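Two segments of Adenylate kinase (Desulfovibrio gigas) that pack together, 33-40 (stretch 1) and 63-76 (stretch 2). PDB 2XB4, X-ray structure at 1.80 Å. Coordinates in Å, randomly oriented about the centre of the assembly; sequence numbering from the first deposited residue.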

# COMPACT_ATOMS: atom_id res chain seq x y z
N GLY A 33 -18.98 -6.50 -14.30
CA GLY A 33 -19.97 -5.52 -14.76
C GLY A 33 -21.34 -6.09 -15.04
O GLY A 33 -22.36 -5.44 -14.77
N ILE A 34 -21.40 -7.35 -15.51
CA ILE A 34 -22.73 -8.02 -15.65
C ILE A 34 -23.47 -7.97 -14.29
O ILE A 34 -24.64 -7.55 -14.19
N PHE A 35 -22.81 -8.41 -13.21
CA PHE A 35 -23.48 -8.39 -11.89
C PHE A 35 -23.89 -6.99 -11.47
O PHE A 35 -25.01 -6.79 -11.02
N ARG A 36 -23.02 -6.00 -11.59
CA ARG A 36 -23.46 -4.64 -11.25
C ARG A 36 -24.70 -4.16 -12.01
O ARG A 36 -25.56 -3.49 -11.43
N GLU A 37 -24.78 -4.42 -13.32
CA GLU A 37 -26.00 -4.15 -14.09
C GLU A 37 -27.25 -4.90 -13.49
O GLU A 37 -28.33 -4.35 -13.38
N HIS A 38 -27.11 -6.17 -13.17
CA HIS A 38 -28.30 -6.94 -12.78
C HIS A 38 -28.58 -6.91 -11.24
O HIS A 38 -29.72 -6.69 -10.77
N ILE A 39 -27.52 -7.18 -10.45
CA ILE A 39 -27.63 -7.18 -8.95
C ILE A 39 -27.89 -5.75 -8.43
O ILE A 39 -28.90 -5.50 -7.74
N GLY A 40 -27.03 -4.83 -8.85
CA GLY A 40 -27.21 -3.43 -8.59
C GLY A 40 -28.46 -2.83 -9.25
O GLY A 40 -29.22 -2.12 -8.59
N ILE A 63 -29.13 -19.02 -13.32
CA ILE A 63 -29.44 -17.62 -13.21
C ILE A 63 -28.32 -16.79 -13.86
O ILE A 63 -28.59 -15.81 -14.55
N THR A 64 -27.07 -17.17 -13.66
CA THR A 64 -25.93 -16.46 -14.22
C THR A 64 -25.94 -16.47 -15.79
O THR A 64 -25.73 -15.44 -16.42
N ILE A 65 -26.23 -17.61 -16.41
CA ILE A 65 -26.17 -17.71 -17.86
C ILE A 65 -27.25 -16.77 -18.44
O ILE A 65 -26.92 -15.95 -19.28
N PRO A 66 -28.52 -16.84 -17.95
CA PRO A 66 -29.49 -15.82 -18.48
C PRO A 66 -29.07 -14.36 -18.24
O PRO A 66 -29.34 -13.50 -19.09
N MET A 67 -28.45 -14.08 -17.11
CA MET A 67 -27.89 -12.74 -16.93
C MET A 67 -26.91 -12.35 -17.99
O MET A 67 -27.00 -11.19 -18.50
N VAL A 68 -25.93 -13.22 -18.25
CA VAL A 68 -24.95 -12.94 -19.27
C VAL A 68 -25.67 -12.68 -20.61
O VAL A 68 -25.40 -11.67 -21.30
N LEU A 69 -26.60 -13.56 -20.98
CA LEU A 69 -27.25 -13.37 -22.30
C LEU A 69 -28.05 -12.06 -22.37
O LEU A 69 -28.06 -11.42 -23.45
N GLU A 70 -28.71 -11.67 -21.25
CA GLU A 70 -29.45 -10.41 -21.24
C GLU A 70 -28.53 -9.22 -21.46
O GLU A 70 -28.91 -8.24 -22.11
N THR A 71 -27.34 -9.25 -20.85
CA THR A 71 -26.34 -8.18 -21.04
C THR A 71 -25.80 -8.13 -22.46
O THR A 71 -25.65 -7.06 -23.06
N LEU A 72 -25.52 -9.30 -23.01
CA LEU A 72 -25.05 -9.39 -24.41
C LEU A 72 -26.07 -8.82 -25.40
O LEU A 72 -25.69 -8.14 -26.36
N GLU A 73 -27.35 -9.09 -25.15
CA GLU A 73 -28.46 -8.57 -25.97
C GLU A 73 -28.62 -7.07 -25.87
O GLU A 73 -28.99 -6.41 -26.85
N SER A 74 -28.39 -6.57 -24.68
CA SER A 74 -28.65 -5.19 -24.31
C SER A 74 -27.42 -4.27 -24.65
O SER A 74 -27.57 -3.29 -25.36
N LYS A 75 -26.25 -4.60 -24.12
CA LYS A 75 -25.03 -3.79 -24.31
C LYS A 75 -24.26 -4.22 -25.57
O LYS A 75 -23.48 -3.43 -26.13
N GLY A 76 -24.45 -5.45 -26.01
CA GLY A 76 -23.63 -5.99 -27.11
C GLY A 76 -24.31 -6.10 -28.45
O GLY A 76 -23.82 -6.84 -29.33

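The most unusual feature of this contact is the histidine lodged between two nearly perpendicular helices, whose axes cross at 97° and approach to 9.9 Å. His38 points toward the second helix with chi1 m and chi2 near -90°, and it is buried. Its NE2 lies 3.0 Å from the backbone Met67 O and 3.1 Å from Thr71 OG1. The first is a weak hydrogen bond donated by NE2 at an angle of 123°; the second is also weak, and either atom could be its donor. Met67 O already accepts the helical hydrogen bond from Thr71 N (3.1 Å), so the imidazole reaches a carbonyl in regular use. The ring's other nitrogen, ND1, is satisfied elsewhere in the structure. At the ring edge, His38 CE1 comes within 3.3 Å of Glu70 OE1.

An imidazole suits this place because its edge is polar while its face can receive a nonpolar chain. Met67, m at chi1 and t at chi2, supplies that chain: its CG sits 4.0 Å from the centroid of the His38 ring, 9° off the normal, in a CH-pi contact. The flexible thioether then runs on between neighbours, SD lying obliquely to two rings, 4.7 Å from the His38 centroid and 5.2 Å from that of Phe35, while Met67 CE meets Ile39 CD1 at 3.9 Å. The CA-to-CB bond of Phe35 points away, but with chi1 m its ring returns to the contact, and CZ comes 4.1 Å from Thr64 OG1.

The CA-to-CB bond of Ile34 points toward the second helix, and Ile34 CA lies 6.5 Å from Thr71 CA, the nearest CA pair between the two stretches. With chi1 m and chi2 t, its branched side chain spreads over several neighbours: CG2 is 4.1 Å from Met67 CB and 3.7 Å from Thr71 OG1, whereas CD1 reaches Val68 CG2 at 3.8 Å. Val68 (chi1 t) takes part although its CA-to-CB bond points away.

Glu37 carries the charged part of the contact. Its extended t,t chain brings OE1 within 3.2 Å of Lys75 NZ, forming a salt bridge with a weak hydrogen bond, and within 3.0 Å of Thr71 OG1. Lys75, m at chi1 and chi2 and t at chi3, points toward the first helix and is long enough to bring its ammonium group to the carboxylate. Thr71, chi1 m, is small enough to fit where the helices come close, yet its hydroxyl lies within reach of both Glu37 and His38, linking the charged and aromatic parts of the contact.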

# COMPACT_ATOMS: atom_id res chain seq x y z
CB ILE A 34 -22.57 -9.45 -16.16
CG1 ILE A 34 -21.89 -9.44 -17.55
CG2 ILE A 34 -23.94 -10.19 -16.18
CD1 ILE A 34 -21.42 -10.85 -18.09
CB PHE A 35 -22.63 -9.09 -10.79
CG PHE A 35 -22.64 -10.67 -10.87
CD1 PHE A 35 -22.73 -11.35 -12.11
CD2 PHE A 35 -22.49 -11.46 -9.68
CE1 PHE A 35 -22.71 -12.77 -12.20
CE2 PHE A 35 -22.46 -12.92 -9.75
CZ PHE A 35 -22.59 -13.56 -11.03
CB ARG A 36 -22.33 -3.62 -11.40
CG ARG A 36 -21.35 -3.60 -10.25
CD ARG A 36 -20.41 -2.39 -10.39
NE ARG A 36 -19.73 -2.38 -11.69
CZ ARG A 36 -18.66 -3.13 -12.02
NH1 ARG A 36 -18.14 -4.02 -11.16
NH2 ARG A 36 -18.10 -3.01 -13.20
CB GLU A 37 -25.83 -4.58 -15.58
CG GLU A 37 -27.20 -4.65 -16.39
CD GLU A 37 -27.11 -5.09 -17.89
OE1 GLU A 37 -25.99 -5.14 -18.39
OE2 GLU A 37 -28.13 -5.41 -18.55
CB HIS A 38 -28.09 -8.33 -13.21
CG HIS A 38 -28.31 -8.56 -14.66
ND1 HIS A 38 -29.53 -8.91 -15.17
CD2 HIS A 38 -27.45 -8.55 -15.70
CE1 HIS A 38 -29.42 -9.12 -16.46
NE2 HIS A 38 -28.16 -8.95 -16.80
CB ILE A 39 -26.45 -7.93 -8.20
CG1 ILE A 39 -26.56 -9.43 -8.36
CG2 ILE A 39 -26.46 -7.70 -6.67
CD1 ILE A 39 -25.94 -9.96 -9.56
CB ILE A 63 -29.62 -17.20 -11.70
CG1 ILE A 63 -30.88 -17.87 -11.11
CG2 ILE A 63 -29.74 -15.71 -11.61
CD1 ILE A 63 -31.03 -17.63 -9.60
CB THR A 64 -24.64 -17.14 -13.72
OG1 THR A 64 -24.53 -16.90 -12.30
CG2 THR A 64 -23.45 -16.49 -14.41
CB ILE A 65 -26.41 -19.14 -18.35
CG1 ILE A 65 -25.23 -20.06 -17.92
CG2 ILE A 65 -26.57 -19.17 -19.90
CD1 ILE A 65 -23.97 -19.74 -18.55
CB PRO A 66 -30.80 -16.14 -17.75
CG PRO A 66 -30.68 -17.50 -17.21
CD PRO A 66 -29.22 -17.96 -17.25
CB MET A 67 -27.18 -12.61 -15.58
CG MET A 67 -28.16 -12.58 -14.49
SD MET A 67 -27.44 -12.25 -12.80
CE MET A 67 -28.65 -11.25 -12.12
CB VAL A 68 -23.90 -14.11 -19.40
CG1 VAL A 68 -23.04 -13.87 -20.66
CG2 VAL A 68 -23.07 -14.22 -18.08
CB LEU A 69 -28.23 -14.50 -22.60
CG LEU A 69 -27.67 -15.68 -23.40
CD1 LEU A 69 -27.67 -15.23 -24.87
CD2 LEU A 69 -26.31 -16.17 -22.86
CB GLU A 70 -30.21 -10.19 -19.91
CG GLU A 70 -31.43 -11.07 -19.86
CD GLU A 70 -32.51 -10.65 -18.83
OE1 GLU A 70 -32.30 -9.77 -17.92
OE2 GLU A 70 -33.60 -11.31 -18.93
CB THR A 71 -25.18 -8.36 -19.97
OG1 THR A 71 -25.83 -8.16 -18.70
CG2 THR A 71 -24.11 -7.23 -20.10
CB LEU A 72 -24.72 -10.83 -24.73
CG LEU A 72 -23.54 -11.48 -24.02
CD1 LEU A 72 -23.47 -12.99 -24.48
CD2 LEU A 72 -22.15 -10.72 -24.18
CB GLU A 73 -29.78 -9.17 -25.56
CG GLU A 73 -29.93 -10.55 -26.08
CD GLU A 73 -31.25 -11.20 -25.66
OE1 GLU A 73 -31.76 -10.90 -24.53
OE2 GLU A 73 -31.76 -12.00 -26.48
CB SER A 74 -28.97 -5.21 -22.81
OG SER A 74 -28.79 -3.95 -22.24
CB LYS A 75 -24.09 -3.85 -23.10
CG LYS A 75 -24.62 -3.32 -21.79
CD LYS A 75 -24.88 -1.81 -21.85
CE LYS A 75 -25.55 -1.26 -20.55
NZ LYS A 75 -26.35 -2.32 -19.82